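Local coordinates for haloacid dehalogenase/epoxide hydrolase family (Corynebacterium glutamicum ATCC 13032, PDB 2PR7), which is of unknown function but has the fold of the haloacid dehalogenase-like hydrolases and binds a calcium ion in the crystal, consistent with a metal-dependent hydrolase, at residues Asn25-Ala30 / Asn58-Lys63; Gln20-Asn25 / Arg122-Ile127. All coordinates share one frame; numbering follows the deposited sequence.

Helix 17-32 is common to both contacts, and N25 belongs to the helical segment of each (25-30 and 20-25). Interaction 1 joins the helix to the loop leading into edge strand 63-66; interaction 2 joins it to helix 120-131, which follows the other edge strand, 113-116. Both are small and largely buried. The first is purely aliphatic, one leucine against two valines. The second is mixed: a tryptophan meets an isoleucine inside, while an arginine lies against a valine closer to solvent. Their centres are about 12 Å apart, and the two are in direct touch: L26 of interaction 1 packs on V124 and I127, and R24 of interaction 2 touches V60.

Interaction 1: residues Asn25-Ala30 / Asn58-Lys63; sequences NLLAAA and NGVVDK
The backbones come closest at L27 and V60, whose CA atoms are 6.9 Å apart. Residues 25-30 are a stretch of helix 17-32, with the regular bonds from A29 N to N25 O and from A30 N to L26 O. Residues 58-62 are the irregular link between helix 50-57 and strand 63-66, which starts at K63. The turn is made at G59, where the positive phi of 81° and two bonds back into the last helical turn form a Schellman motif. The chain then brings V60 and V61 past the flank of helix 17-32.

One methyl of the helix does most of the work. L27 points toward the loop, and its CD1 packs 3.9 Å from V60 CG1 and 4.0 Å from V61 CG1, so that both valines are met by the same branch. The leucine crosses each of them obliquely. V60 turns CG1 anti to its backbone N (chi1 175°), which brings that methyl up to the leucine. V61 uses its own CG1, set beside the backbone N. The contact is greasy, and L27 and V61 are buried.

Polar bonds frame it. K31, one turn further along helix 17-32, hydrogen-bonds G59 O through its NZ, and D62 OD2 accepts from T37 N at the start of strand 36-41. L27 and V61 also both touch T37, and V61 reaches I39, so strand 36-41 underlies the contact between helix 17-32 and the chain entering strand 63-66, within the α/β Rossmann-like fold of HAD proteins.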
loop_
_atom_site.group_PDB
_atom_site.type_symbol
_atom_site.label_atom_id
_atom_site.label_comp_id
_atom_site.label_asym_id
_atom_site.label_seq_id
_atom_site.Cartn_x
_atom_site.Cartn_y
_atom_site.Cartn_z
ATOM N N ASN A 25 13.192 -2.605 -1.499
ATOM C CA ASN A 25 14.056 -2.101 -0.477
ATOM C C ASN A 25 13.262 -1.209 0.503
ATOM O O ASN A 25 13.482 -1.284 1.716
ATOM C CB ASN A 25 15.239 -1.341 -1.133
ATOM C CG ASN A 25 16.200 -0.824 -0.143
ATOM O OD1 ASN A 25 16.802 -1.598 0.607
ATOM N ND2 ASN A 25 16.368 0.498 -0.104
ATOM N N LEU A 26 12.391 -0.398 -0.012
ATOM C CA LEU A 26 11.582 0.456 0.828
ATOM C C LEU A 26 10.661 -0.390 1.748
ATOM O O LEU A 26 10.619 -0.173 2.950
ATOM C CB LEU A 26 10.754 1.394 -0.042
ATOM C CG LEU A 26 9.849 2.404 0.624
ATOM C CD1 LEU A 26 10.680 3.324 1.529
ATOM C CD2 LEU A 26 9.107 3.169 -0.475
ATOM N N LEU A 27 9.978 -1.378 1.188
ATOM C CA LEU A 27 9.088 -2.242 1.963
ATOM C C LEU A 27 9.875 -3.019 2.983
ATOM O O LEU A 27 9.358 -3.256 4.096
ATOM C CB LEU A 27 8.272 -3.170 1.065
ATOM C CG LEU A 27 7.210 -2.496 0.157
ATOM C CD1 LEU A 27 6.758 -3.487 -0.909
ATOM C CD2 LEU A 27 6.043 -1.987 1.003
ATOM N N ALA A 28 11.069 -3.476 2.646
ATOM C CA ALA A 28 11.890 -4.180 3.621
ATOM C C ALA A 28 12.272 -3.272 4.775
ATOM O O ALA A 28 12.251 -3.697 5.955
ATOM C CB ALA A 28 13.114 -4.685 3.015
ATOM N N ALA A 29 12.645 -2.046 4.469
ATOM C CA ALA A 29 12.935 -1.073 5.550
ATOM C C ALA A 29 11.725 -0.786 6.417
ATOM O O ALA A 29 11.854 -0.671 7.619
ATOM C CB ALA A 29 13.546 0.241 4.977
ATOM N N ALA A 30 10.570 -0.693 5.807
ATOM C CA ALA A 30 9.341 -0.410 6.539
ATOM C C ALA A 30 9.063 -1.559 7.485
ATOM O O ALA A 30 8.846 -1.375 8.689
ATOM C CB ALA A 30 8.226 -0.245 5.596
ATOM N N ASN A 58 5.447 -14.748 -0.062
ATOM C CA ASN A 58 6.891 -14.598 0.093
ATOM C C ASN A 58 7.339 -13.576 1.155
ATOM O O ASN A 58 8.539 -13.341 1.317
ATOM C CB ASN A 58 7.515 -14.260 -1.260
ATOM C CG ASN A 58 7.406 -15.412 -2.267
ATOM O OD1 ASN A 58 7.012 -16.534 -1.921
ATOM N ND2 ASN A 58 7.772 -15.139 -3.515
ATOM N N GLY A 59 6.399 -12.962 1.869
ATOM C CA GLY A 59 6.743 -12.050 2.965
ATOM C C GLY A 59 7.135 -10.608 2.606
ATOM O O GLY A 59 7.588 -9.859 3.475
ATOM N N VAL A 60 6.957 -10.205 1.346
ATOM C CA VAL A 60 7.291 -8.854 0.907
ATOM C C VAL A 60 6.348 -7.857 1.577
ATOM O O VAL A 60 6.757 -6.775 2.016
ATOM C CB VAL A 60 7.262 -8.760 -0.619
ATOM C CG1 VAL A 60 7.479 -7.351 -1.093
ATOM C CG2 VAL A 60 8.299 -9.718 -1.229
ATOM N N VAL A 61 5.071 -8.234 1.651
ATOM C CA VAL A 61 4.096 -7.497 2.424
ATOM C C VAL A 61 3.424 -8.457 3.400
ATOM O O VAL A 61 3.456 -9.699 3.215
ATOM C CB VAL A 61 3.068 -6.787 1.485
ATOM C CG1 VAL A 61 3.824 -5.863 0.540
ATOM C CG2 VAL A 61 2.276 -7.796 0.671
ATOM N N ASP A 62 2.753 -7.871 4.392
ATOM C CA ASP A 62 2.017 -8.634 5.402
ATOM C C ASP A 62 0.745 -9.246 4.832
ATOM O O ASP A 62 0.417 -10.402 5.146
ATOM C CB ASP A 62 1.652 -7.779 6.606
ATOM C CG ASP A 62 2.863 -7.390 7.405
ATOM O OD1 ASP A 62 3.661 -8.285 7.766
ATOM O OD2 ASP A 62 3.026 -6.194 7.669
ATOM N N LYS A 63 0.029 -8.478 3.996
ATOM C CA LYS A 63 -1.238 -8.943 3.487
ATOM C C LYS A 63 -1.525 -8.403 2.086
ATOM O O LYS A 63 -1.166 -7.289 1.781
ATOM C CB LYS A 63 -2.341 -8.470 4.398
ATOM C CG LYS A 63 -2.239 -8.882 5.859
ATOM C CD LYS A 63 -2.665 -10.301 6.079
ATOM C CE LYS A 63 -2.739 -10.595 7.570
ATOM N NZ LYS A 63 -1.570 -10.012 8.289
#

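Interaction 2: residues Gln20-Asn25 / Arg122-Ile127; sequences QRRWRN and RAVVEI. With EDO (1,2-ethanediol), chain D.
R22 and W23 are the residues of this segment that meet residues 122-127; Q20 and R24 face a bound ethanediol instead. Q20 OE1 accepts from the ethanediol O1 at 2.8 Å, and its amide NE2 bonds G15 O. R22 points toward the partner helix and crosses V124 at about a right angle, with NH2 4.2 Å from V124 CG1. A bend at chi3 (75°) turns its guanidinium to salt bridges with the C-terminal carboxylate of F137 and with D121. W23 lies deeper: CH2, at the far corner of the indole, meets I127 CD1 at 3.7 Å, the two side chains crossing at about a right angle. NE1 is held by Y117 OH, and F120 stacks edge-to-face with the ring, so the indole is fixed by more than the isoleucine. R24 then gives NE to the ethanediol O1 at 3.0 Å (146° at the hydrogen), with a weaker bond from NH2. The ethanediol, probably from the crystallisation liquor, also bonds L13 O.

The joining is thus apolar at W23 and I127, with the R22-D121 salt bridge beside it at the partly exposed rim; the charge of R22 is probably balanced by the carboxylates of D121 and F137.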
loop_
_atom_site.group_PDB
_atom_site.type_symbol
_atom_site.label_atom_id
_atom_site.label_comp_id
_atom_site.label_asym_id
_atom_site.label_seq_id
_atom_site.Cartn_x
_atom_site.Cartn_y
_atom_site.Cartn_z
ATOM N N GLN A 20 10.785 -1.553 -9.135
ATOM C CA GLN A 20 10.416 -2.673 -8.278
ATOM C C GLN A 20 11.511 -2.957 -7.269
ATOM O O GLN A 20 11.238 -3.263 -6.109
ATOM C CB GLN A 20 10.117 -3.888 -9.095
ATOM C CG GLN A 20 8.867 -3.704 -9.988
ATOM C CD GLN A 20 8.307 -4.995 -10.520
ATOM O OE1 GLN A 20 8.233 -6.013 -9.818
ATOM N NE2 GLN A 20 7.835 -4.945 -11.766
ATOM N N ARG A 21 12.776 -2.869 -7.688
ATOM C CA ARG A 21 13.908 -3.019 -6.727
ATOM C C ARG A 21 13.812 -1.959 -5.636
ATOM O O ARG A 21 14.051 -2.238 -4.442
ATOM C CB ARG A 21 15.276 -2.979 -7.422
ATOM C CG ARG A 21 15.650 -4.217 -8.253
ATOM C CD ARG A 21 17.099 -4.189 -8.753
ATOM N NE ARG A 21 17.396 -3.034 -9.632
ATOM C CZ ARG A 21 17.319 -3.057 -10.959
ATOM N NH1 ARG A 21 16.889 -4.134 -11.607
ATOM N NH2 ARG A 21 17.631 -1.983 -11.671
ATOM N N ARG A 22 13.566 -0.715 -6.026
ATOM C CA ARG A 22 13.409 0.390 -5.077
ATOM C C ARG A 22 12.249 0.164 -4.089
ATOM O O ARG A 22 12.391 0.321 -2.893
ATOM C CB ARG A 22 13.348 1.770 -5.778
ATOM C CG ARG A 22 14.600 2.154 -6.472
ATOM C CD ARG A 22 14.412 3.488 -7.148
ATOM N NE ARG A 22 14.429 4.611 -6.204
ATOM C CZ ARG A 22 14.310 5.878 -6.589
ATOM N NH1 ARG A 22 14.151 6.135 -7.876
ATOM N NH2 ARG A 22 14.325 6.877 -5.705
ATOM N N TRP A 23 11.157 -0.358 -4.577
ATOM C CA TRP A 23 10.010 -0.653 -3.727
ATOM C C TRP A 23 10.324 -1.793 -2.783
ATOM O O TRP A 23 9.952 -1.730 -1.630
ATOM C CB TRP A 23 8.852 -1.060 -4.608
ATOM C CG TRP A 23 7.906 0.080 -4.824
ATOM C CD1 TRP A 23 7.652 0.730 -5.984
ATOM C CD2 TRP A 23 7.124 0.748 -3.797
ATOM N NE1 TRP A 23 6.721 1.735 -5.758
ATOM C CE2 TRP A 23 6.372 1.758 -4.435
ATOM C CE3 TRP A 23 6.953 0.529 -2.426
ATOM C CZ2 TRP A 23 5.457 2.582 -3.746
ATOM C CZ3 TRP A 23 6.047 1.334 -1.735
ATOM C CH2 TRP A 23 5.324 2.389 -2.392
ATOM N N ARG A 24 11.058 -2.802 -3.247
ATOM C CA ARG A 24 11.381 -3.931 -2.389
ATOM C C ARG A 24 12.265 -3.511 -1.234
ATOM O O ARG A 24 12.075 -3.907 -0.100
ATOM C CB ARG A 24 12.005 -5.066 -3.178
ATOM C CG ARG A 24 10.953 -5.838 -3.952
ATOM C CD ARG A 24 11.538 -6.962 -4.713
ATOM N NE ARG A 24 10.488 -7.655 -5.472
ATOM C CZ ARG A 24 10.059 -8.893 -5.230
ATOM N NH1 ARG A 24 10.610 -9.644 -4.272
ATOM N NH2 ARG A 24 9.093 -9.395 -5.988
ATOM N N ASN A 25 13.192 -2.605 -1.499
ATOM C CA ASN A 25 14.056 -2.101 -0.477
ATOM C C ASN A 25 13.262 -1.209 0.503
ATOM O O ASN A 25 13.482 -1.284 1.716
ATOM C CB ASN A 25 15.239 -1.341 -1.133
ATOM C CG ASN A 25 16.200 -0.824 -0.143
ATOM O OD1 ASN A 25 16.802 -1.598 0.607
ATOM N ND2 ASN A 25 16.368 0.498 -0.104
ATOM N N ARG A 122 9.109 11.275 -6.317
ATOM C CA ARG A 122 8.318 12.219 -5.541
ATOM C C ARG A 122 7.695 11.509 -4.351
ATOM O O ARG A 122 7.808 11.945 -3.225
ATOM C CB ARG A 122 7.219 12.842 -6.400
ATOM C CG ARG A 122 6.548 13.983 -5.734
ATOM C CD ARG A 122 5.615 14.739 -6.646
ATOM N NE ARG A 122 5.055 15.856 -5.897
ATOM C CZ ARG A 122 4.087 15.727 -5.005
ATOM N NH1 ARG A 122 3.524 14.544 -4.776
ATOM N NH2 ARG A 122 3.658 16.785 -4.345
ATOM N N ALA A 123 7.054 10.389 -4.601
ATOM C CA ALA A 123 6.351 9.673 -3.555
ATOM C C ALA A 123 7.268 9.143 -2.443
ATOM O O ALA A 123 6.882 9.101 -1.283
ATOM C CB ALA A 123 5.480 8.530 -4.166
ATOM N N VAL A 124 8.467 8.680 -2.787
ATOM C CA VAL A 124 9.364 8.128 -1.793
ATOM C C VAL A 124 9.722 9.142 -0.692
ATOM O O VAL A 124 9.869 8.781 0.489
ATOM C CB VAL A 124 10.622 7.455 -2.406
ATOM C CG1 VAL A 124 11.575 8.489 -3.006
ATOM C CG2 VAL A 124 11.323 6.607 -1.348
ATOM N N VAL A 125 9.882 10.390 -1.065
ATOM C CA VAL A 125 10.191 11.442 -0.083
ATOM C C VAL A 125 9.125 11.476 1.014
ATOM O O VAL A 125 9.435 11.545 2.207
ATOM C CB VAL A 125 10.262 12.827 -0.775
ATOM C CG1 VAL A 125 10.390 13.953 0.240
ATOM C CG2 VAL A 125 11.424 12.870 -1.684
ATOM N N GLU A 126 7.852 11.464 0.594
ATOM C CA GLU A 126 6.723 11.458 1.490
ATOM C C GLU A 126 6.708 10.212 2.345
ATOM O O GLU A 126 6.465 10.267 3.537
ATOM C CB GLU A 126 5.418 11.586 0.708
ATOM C CG GLU A 126 5.413 12.825 -0.188
ATOM C CD GLU A 126 4.088 13.043 -0.846
ATOM O OE1 GLU A 126 3.054 12.798 -0.188
ATOM O OE2 GLU A 126 4.089 13.438 -2.030
ATOM N N ILE A 127 6.915 9.047 1.732
ATOM C CA ILE A 127 6.783 7.821 2.473
ATOM C C ILE A 127 7.844 7.767 3.548
ATOM O O ILE A 127 7.597 7.433 4.683
ATOM C CB ILE A 127 6.835 6.585 1.509
ATOM C CG1 ILE A 127 5.636 6.603 0.558
ATOM C CG2 ILE A 127 6.896 5.290 2.322
ATOM C CD1 ILE A 127 5.822 5.698 -0.700
HETATM C C1 EDO D . 7.195 -6.063 -6.220
HETATM O O1 EDO D . 8.277 -6.455 -7.070
HETATM C C2 EDO D . 7.640 -4.758 -5.611
HETATM O O2 EDO D . 7.426 -3.734 -6.594
#